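Local atomic coordinates of Serpin48 (Tenebrio molitor, PDB entry 3OZQ), a protein that acts as a highly specific serpin in insect innate immunity, inhibiting the serine protease SPE. Residues 32-37 with 369-374; 48-53 with 107-112; 86-91 with 225-230. All blocks are in the same frame, centred on the assembly; numbering follows the deposited sequence.

Contact 1 of 3, residues 32-37 with 369-374; sequences ANFLVS and AGRVTT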
# COMPACT_ATOMS: atom_id res chain seq x y z
N ALA A 32 -10.13 -8.68 9.73
CA ALA A 32 -10.86 -9.11 8.55
C ALA A 32 -10.11 -8.62 7.31
O ALA A 32 -8.91 -8.85 7.19
CB ALA A 32 -12.29 -8.58 8.59
N ASN A 33 -10.81 -7.96 6.40
CA ASN A 33 -10.14 -7.48 5.20
C ASN A 33 -9.21 -6.33 5.55
O ASN A 33 -9.46 -5.57 6.48
CB ASN A 33 -11.12 -7.05 4.11
CG ASN A 33 -12.19 -8.09 3.84
OD1 ASN A 33 -12.01 -9.27 4.12
ND2 ASN A 33 -13.31 -7.65 3.28
N PHE A 34 -8.10 -6.23 4.82
CA PHE A 34 -7.31 -5.03 4.86
C PHE A 34 -6.55 -4.77 3.56
O PHE A 34 -6.42 -5.65 2.68
CB PHE A 34 -6.38 -4.96 6.11
CG PHE A 34 -5.20 -5.90 6.05
CD1 PHE A 34 -4.06 -5.56 5.36
CD2 PHE A 34 -5.25 -7.12 6.70
CE1 PHE A 34 -2.96 -6.43 5.31
CE2 PHE A 34 -4.17 -7.99 6.65
CZ PHE A 34 -3.02 -7.64 5.94
N LEU A 35 -6.08 -3.52 3.45
CA LEU A 35 -5.28 -3.05 2.32
C LEU A 35 -4.17 -2.18 2.91
O LEU A 35 -4.42 -1.38 3.80
CB LEU A 35 -6.14 -2.22 1.36
CG LEU A 35 -5.45 -1.55 0.18
CD1 LEU A 35 -4.93 -2.60 -0.80
CD2 LEU A 35 -6.40 -0.61 -0.55
N VAL A 36 -2.94 -2.39 2.43
CA VAL A 36 -1.80 -1.61 2.87
C VAL A 36 -0.82 -1.35 1.72
O VAL A 36 -0.72 -2.16 0.79
CB VAL A 36 -1.06 -2.29 4.07
CG1 VAL A 36 -0.55 -3.71 3.68
CG2 VAL A 36 0.08 -1.38 4.63
N SER A 37 -0.15 -0.20 1.76
CA SER A 37 0.91 0.10 0.81
C SER A 37 2.25 0.23 1.53
O SER A 37 2.63 1.32 1.97
CB SER A 37 0.64 1.38 0.05
OG SER A 37 1.69 1.60 -0.89
N ALA A 369 -0.84 -4.42 -1.01
CA ALA A 369 -1.08 -5.80 -0.67
C ALA A 369 -2.23 -5.85 0.34
O ALA A 369 -2.51 -4.87 1.02
CB ALA A 369 0.16 -6.43 -0.10
N GLY A 370 -2.91 -6.98 0.42
CA GLY A 370 -4.01 -7.09 1.36
C GLY A 370 -4.68 -8.44 1.28
O GLY A 370 -4.18 -9.39 0.67
N ARG A 371 -5.83 -8.54 1.92
CA ARG A 371 -6.53 -9.79 1.98
C ARG A 371 -8.02 -9.52 2.08
O ARG A 371 -8.46 -8.44 2.49
CB ARG A 371 -6.06 -10.59 3.18
CG ARG A 371 -6.63 -10.12 4.47
CD ARG A 371 -6.11 -10.93 5.61
NE ARG A 371 -6.70 -10.48 6.86
CZ ARG A 371 -6.71 -11.19 7.97
NH1 ARG A 371 -6.16 -12.40 7.98
NH2 ARG A 371 -7.27 -10.70 9.07
N VAL A 372 -8.79 -10.52 1.64
CA VAL A 372 -10.22 -10.54 1.79
C VAL A 372 -10.56 -11.84 2.50
O VAL A 372 -10.20 -12.92 2.03
CB VAL A 372 -10.91 -10.58 0.42
CG1 VAL A 372 -12.42 -10.81 0.61
CG2 VAL A 372 -10.62 -9.31 -0.37
N THR A 373 -11.22 -11.75 3.65
CA THR A 373 -11.67 -12.92 4.39
C THR A 373 -13.18 -12.88 4.50
O THR A 373 -13.80 -13.85 4.96
CB THR A 373 -11.11 -12.95 5.82
OG1 THR A 373 -11.75 -11.93 6.59
CG2 THR A 373 -9.60 -12.74 5.83
N THR A 374 -13.77 -11.76 4.11
CA THR A 374 -15.21 -11.57 4.27
C THR A 374 -15.78 -10.65 3.19
O THR A 374 -15.15 -9.67 2.80
CB THR A 374 -15.53 -10.99 5.67
OG1 THR A 374 -16.86 -11.35 6.05
CG2 THR A 374 -15.42 -9.47 5.66

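Contact 2 of 3, residues 48-53 with 107-112; sequences AQSGCR and EEFQKI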
# COMPACT_ATOMS: atom_id res chain seq x y z
N ALA A 48 11.18 11.40 5.70
CA ALA A 48 11.50 11.62 7.11
C ALA A 48 12.99 11.40 7.38
O ALA A 48 13.68 12.24 8.00
CB ALA A 48 10.69 10.70 7.98
N GLN A 49 13.47 10.24 6.95
CA GLN A 49 14.85 9.82 7.15
C GLN A 49 15.81 10.90 6.67
O GLN A 49 16.86 11.14 7.28
CB GLN A 49 15.10 8.51 6.39
CG GLN A 49 16.46 7.87 6.63
CD GLN A 49 16.82 6.83 5.56
OE1 GLN A 49 15.94 6.15 5.01
NE2 GLN A 49 18.12 6.70 5.27
N SER A 50 15.46 11.59 5.59
CA SER A 50 16.36 12.58 5.05
C SER A 50 16.54 13.79 5.97
O SER A 50 17.54 14.51 5.86
CB SER A 50 15.93 13.02 3.66
OG SER A 50 14.94 14.01 3.71
N GLY A 51 15.57 14.02 6.85
CA GLY A 51 15.61 15.13 7.79
C GLY A 51 16.12 14.73 9.15
O GLY A 51 16.15 15.54 10.08
N CYS A 52 16.52 13.47 9.27
CA CYS A 52 17.05 12.92 10.51
C CYS A 52 18.57 12.88 10.47
O CYS A 52 19.17 13.12 9.42
CB CYS A 52 16.54 11.49 10.75
SG CYS A 52 14.78 11.34 11.17
N ARG A 53 19.18 12.53 11.59
CA ARG A 53 20.63 12.51 11.70
C ARG A 53 21.12 11.38 12.58
O ARG A 53 20.36 10.82 13.37
CB ARG A 53 21.12 13.83 12.28
CG ARG A 53 20.95 15.01 11.37
CD ARG A 53 22.02 15.00 10.29
NE ARG A 53 21.55 15.52 9.01
CZ ARG A 53 20.90 16.67 8.85
NH1 ARG A 53 20.63 17.43 9.90
NH2 ARG A 53 20.52 17.04 7.63
N GLU A 107 13.04 25.43 4.83
CA GLU A 107 12.64 25.51 3.42
C GLU A 107 13.27 24.42 2.56
O GLU A 107 12.66 23.94 1.61
CB GLU A 107 12.99 26.89 2.84
CG GLU A 107 12.08 28.01 3.31
CD GLU A 107 11.52 28.81 2.15
OE1 GLU A 107 10.49 29.50 2.34
OE2 GLU A 107 12.10 28.74 1.04
N GLU A 108 14.49 24.03 2.91
CA GLU A 108 15.23 22.99 2.20
C GLU A 108 14.54 21.63 2.28
O GLU A 108 14.68 20.79 1.38
CB GLU A 108 16.63 22.87 2.79
CG GLU A 108 17.51 21.82 2.12
CD GLU A 108 18.81 21.55 2.88
OE1 GLU A 108 19.06 22.21 3.91
OE2 GLU A 108 19.57 20.66 2.43
N PHE A 109 13.81 21.40 3.37
CA PHE A 109 13.12 20.13 3.58
C PHE A 109 11.81 20.15 2.83
O PHE A 109 11.41 19.14 2.24
CB PHE A 109 12.87 19.88 5.07
CG PHE A 109 12.38 18.48 5.39
CD1 PHE A 109 13.23 17.39 5.29
CD2 PHE A 109 11.07 18.27 5.80
CE1 PHE A 109 12.77 16.10 5.59
CE2 PHE A 109 10.61 16.99 6.09
CZ PHE A 109 11.47 15.91 6.00
N GLN A 110 11.13 21.30 2.83
CA GLN A 110 9.87 21.42 2.10
C GLN A 110 10.12 21.24 0.62
O GLN A 110 9.22 20.88 -0.14
CB GLN A 110 9.25 22.78 2.33
CG GLN A 110 8.92 23.10 3.76
CD GLN A 110 8.25 24.44 3.89
OE1 GLN A 110 7.06 24.53 4.21
NE2 GLN A 110 9.00 25.50 3.61
N LYS A 111 11.34 21.53 0.20
CA LYS A 111 11.69 21.51 -1.20
C LYS A 111 11.99 20.08 -1.63
O LYS A 111 11.59 19.65 -2.72
CB LYS A 111 12.91 22.43 -1.42
CG LYS A 111 13.60 22.27 -2.77
CD LYS A 111 14.68 23.32 -2.94
CE LYS A 111 15.35 23.23 -4.32
NZ LYS A 111 16.25 24.39 -4.57
N ILE A 112 12.70 19.35 -0.78
CA ILE A 112 13.06 17.98 -1.10
C ILE A 112 11.83 17.07 -1.05
O ILE A 112 11.73 16.11 -1.82
CB ILE A 112 14.19 17.47 -0.19
CG1 ILE A 112 14.82 16.20 -0.77
CG2 ILE A 112 13.68 17.23 1.22
CD1 ILE A 112 16.05 15.74 -0.02

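Contact 3 of 3, residues 86-91 with 225-230; sequences NEEYTL and PFKGGA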
# COMPACT_ATOMS: atom_id res chain seq x y z
N ASN A 86 1.27 6.96 -15.38
CA ASN A 86 1.21 6.33 -16.69
C ASN A 86 0.06 6.97 -17.44
O ASN A 86 -0.70 7.76 -16.86
CB ASN A 86 0.96 4.82 -16.51
CG ASN A 86 1.28 4.00 -17.77
OD1 ASN A 86 0.39 3.64 -18.55
ND2 ASN A 86 2.56 3.67 -17.95
N GLU A 87 -0.06 6.65 -18.72
CA GLU A 87 -1.21 7.09 -19.49
C GLU A 87 -2.36 6.17 -19.14
O GLU A 87 -3.52 6.59 -19.09
CB GLU A 87 -0.91 7.00 -20.98
CG GLU A 87 0.27 7.83 -21.44
CD GLU A 87 0.52 7.70 -22.93
OE1 GLU A 87 0.32 6.59 -23.49
OE2 GLU A 87 0.91 8.72 -23.55
N GLU A 88 -2.02 4.91 -18.87
CA GLU A 88 -3.01 3.85 -18.65
C GLU A 88 -3.49 3.70 -17.20
O GLU A 88 -4.53 3.09 -16.95
CB GLU A 88 -2.44 2.50 -19.12
CG GLU A 88 -2.01 2.47 -20.58
CD GLU A 88 -3.15 2.73 -21.54
OE1 GLU A 88 -2.87 3.11 -22.70
OE2 GLU A 88 -4.33 2.56 -21.15
N TYR A 89 -2.73 4.24 -16.24
CA TYR A 89 -3.06 4.08 -14.83
C TYR A 89 -2.38 5.12 -13.94
O TYR A 89 -1.30 5.62 -14.27
CB TYR A 89 -2.68 2.69 -14.34
CG TYR A 89 -1.19 2.39 -14.38
CD1 TYR A 89 -0.31 2.97 -13.47
CD2 TYR A 89 -0.67 1.51 -15.32
CE1 TYR A 89 1.05 2.69 -13.51
CE2 TYR A 89 0.68 1.22 -15.37
CZ TYR A 89 1.54 1.80 -14.46
OH TYR A 89 2.88 1.50 -14.52
N THR A 90 -3.01 5.43 -12.81
CA THR A 90 -2.50 6.47 -11.92
C THR A 90 -2.57 6.10 -10.44
O THR A 90 -3.62 5.70 -9.93
CB THR A 90 -3.29 7.77 -12.09
OG1 THR A 90 -3.67 7.93 -13.47
CG2 THR A 90 -2.46 8.97 -11.64
N LEU A 91 -1.44 6.26 -9.76
CA LEU A 91 -1.43 6.23 -8.30
C LEU A 91 -1.64 7.65 -7.77
O LEU A 91 -0.93 8.57 -8.16
CB LEU A 91 -0.09 5.69 -7.81
CG LEU A 91 0.05 5.63 -6.29
CD1 LEU A 91 -0.96 4.63 -5.72
CD2 LEU A 91 1.47 5.23 -5.94
N PRO A 225 -3.91 -8.86 -15.56
CA PRO A 225 -3.18 -7.75 -16.16
C PRO A 225 -4.02 -6.49 -16.26
O PRO A 225 -5.20 -6.54 -16.62
CB PRO A 225 -2.83 -8.27 -17.57
CG PRO A 225 -3.25 -9.76 -17.57
CD PRO A 225 -4.35 -9.84 -16.57
N PHE A 226 -3.39 -5.37 -15.90
CA PHE A 226 -3.96 -4.05 -16.07
C PHE A 226 -3.36 -3.47 -17.34
O PHE A 226 -2.26 -3.83 -17.73
CB PHE A 226 -3.57 -3.15 -14.90
CG PHE A 226 -4.33 -3.42 -13.63
CD1 PHE A 226 -5.72 -3.42 -13.62
CD2 PHE A 226 -3.65 -3.67 -12.44
CE1 PHE A 226 -6.42 -3.65 -12.44
CE2 PHE A 226 -4.35 -3.91 -11.26
CZ PHE A 226 -5.73 -3.90 -11.26
N LYS A 227 -4.07 -2.54 -17.96
CA LYS A 227 -3.50 -1.81 -19.08
C LYS A 227 -2.26 -1.05 -18.62
O LYS A 227 -2.28 -0.39 -17.58
CB LYS A 227 -4.52 -0.85 -19.68
CG LYS A 227 -5.61 -1.51 -20.49
CD LYS A 227 -6.42 -0.47 -21.24
CE LYS A 227 -7.54 -1.10 -22.06
NZ LYS A 227 -8.67 -1.56 -21.20
N GLY A 228 -1.20 -1.15 -19.41
CA GLY A 228 -0.00 -0.37 -19.18
C GLY A 228 1.07 -1.14 -18.44
O GLY A 228 2.13 -0.60 -18.13
N GLY A 229 0.79 -2.40 -18.13
CA GLY A 229 1.79 -3.26 -17.50
C GLY A 229 1.62 -3.57 -16.02
O GLY A 229 2.30 -4.45 -15.49
N ALA A 230 0.75 -2.84 -15.34
CA ALA A 230 0.44 -3.13 -13.95
C ALA A 230 -0.31 -4.46 -13.85
O ALA A 230 -0.77 -4.99 -14.87
CB ALA A 230 -0.40 -2.02 -13.38
O HOH W 1 -4.42 0.44 -16.26

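Contact 1 of 3, residues 32-37 with 369-374
Asn33 sets its CG anti to its carbonyl carbon (chi1 -50°) and Arg371 tucks CG between backbone N and carbonyl carbon, starting each side chain across the strand pair, Asn33 toward Thr373 and Thr374 and Arg371 toward Ala32. From there Arg371 runs extended to NE, which donates to the carbonyl O of Ala32 at 2.8 Å; NH2 adds a weak bond to the same oxygen. Thr373 CG2 lies over one face of the guanidinium near its rim, and NH1 forms a salt bridge with Glu247, so a long cationic side chain suits this otherwise buried place.

The Asn33 amide binds the backbone of Thr373 and Thr374, just beyond the end of strand 365-372. Its OD1 accepts from Thr373 N at 2.6 Å, and from Thr374 N in the carbonyl plane, on a lone pair, at 3.0 Å. ND2 donates to Thr374 O, 2.8 Å away and within the amide plane, in a nearly straight bond (169°). An amide can do this because it carries acceptor and donor side by side.

The Phe34 ring shares its side of the sheet with Arg371: CE2 comes 3.6 Å from NE, with ring and guanidinium planes 44° apart. Both pack against helix 10-29, while Leu35 lies on the other face, where it touches Ser317 and Ile319 of strand 310-321 and the neighbouring Phe358. Gly370 suits its place opposite Leu35 because a CB there would run into Phe34 O, already 3.1 Å from Gly370 CA. Val36 N bonds Ala369 O at 2.9 Å, and Val36 O accepts from Ala369 N. The ladder is an antiparallel pairing in which strand 34-36, just ahead of helix 38-50, edges strand 365-372 near the C-terminus, an arrangement characteristic of sheet B in the serpin fold.

Contact 2 of 3, residues 48-53 with 107-112
Phe109 reaches from helix 107-115 to the C-terminal part of helix 38-50, and its CE1 atom is the point of the ring that meets most. CE1 lies 3.6 Å from Ser50 OG and 3.7 Å from Gly51 N, both approaching obliquely, while the CA of Ala48 stands at the ring's edge, 4.4 Å from CZ. Ile112, one turn on along the same helix, brings CD1 to 4.3 Å from Ser50 OG and adds an aliphatic contact beside the ring.

Phe109 starts toward helix 38-50, and CG, anti to the backbone N (chi1 -170°), continues that way. Gly51 fits here for steric reasons: a CB would point at the ring and collide with CE1. Its N is meanwhile bonded to Ala48 O at 2.8 Å, and the Ser50 hydroxyl donates to Leu47 O. Beyond this shell, Ile301 touches Phe109, and helix 70-83 meets Ser50 through Arg70 and Ile112 through Glu74.

The polar atoms beside the ring, OG and N, are therefore engaged with carbonyls of their own helix, and what they offer Phe109 is shape. Cohesion between the two segments here rests on van der Waals contact and burial of the aromatic ring.

Contact 3 of 3, residues 86-91 with 225-230
Gly228 approaches Glu88 to 5.2 Å between CA atoms, at the tip of a beta hairpin whose type II turn runs from Phe226 to Gly229 and links strands 219-225 and 231-237. Gly228 has a positive phi of 99°, which favours glycine in itself, and a CB would also collide with Glu88 CB and Asn86 OD1.

In the facing segment, Asn86 forms an Asx turn: its OD1 accepts from Glu88 N at 2.7 Å, shaping the loop that leads into strand 90-100. Tyr89 places its ring between the Asn86 methylene and the Ala230 methyl, on opposite faces. Asn86 CB sits over the centre of one, and Ala230 CB makes a CH-pi contact with the other, 4.3 Å from the ring centroid. Alanine's small side chain suits this approach. The carbonyl oxygens of Lys227 and Gly228 come up at the ring's edge, where Tyr89 CD2 lies 3.4 Å from Lys227 O. Tyrosine's flat ring can take aliphatic groups on both faces and carbonyl oxygens at its edge; its buried OH has no modelled partner.

Glu88 and Lys227 do not pair through their charges. Glu88 OE2 lies 3.7 Å from Lys227 CD, whereas the lysine bends at its last torsion and NZ donates to Trp175 O. A water lies 2.7 Å from Glu88 O and 2.6 Å from Lys227 O, bridging the two carbonyls, although further acceptors nearby compete for its protons.

Contacts 1 and 2 are buried, and contact 3 is only partly so, with Gly228 exposed. Contact 1 joins strands by a backbone ladder reinforced by an amide and a guanidinium; contact 2 joins two helices by an aromatic ring against backbone; contact 3 sets a hairpin turn beside the loop into strand 90-100, using ring faces and a water. Contacts 1 and 3 are neighbours, their nearest atoms about 6 Å apart, and strand 356-362 lies against both. Contact 2 is remote, its centre about 32 Å from that of contact 1, yet helix 38-50 follows strand 34-36 directly, and helix 107-115 follows strand 90-100 in the chain.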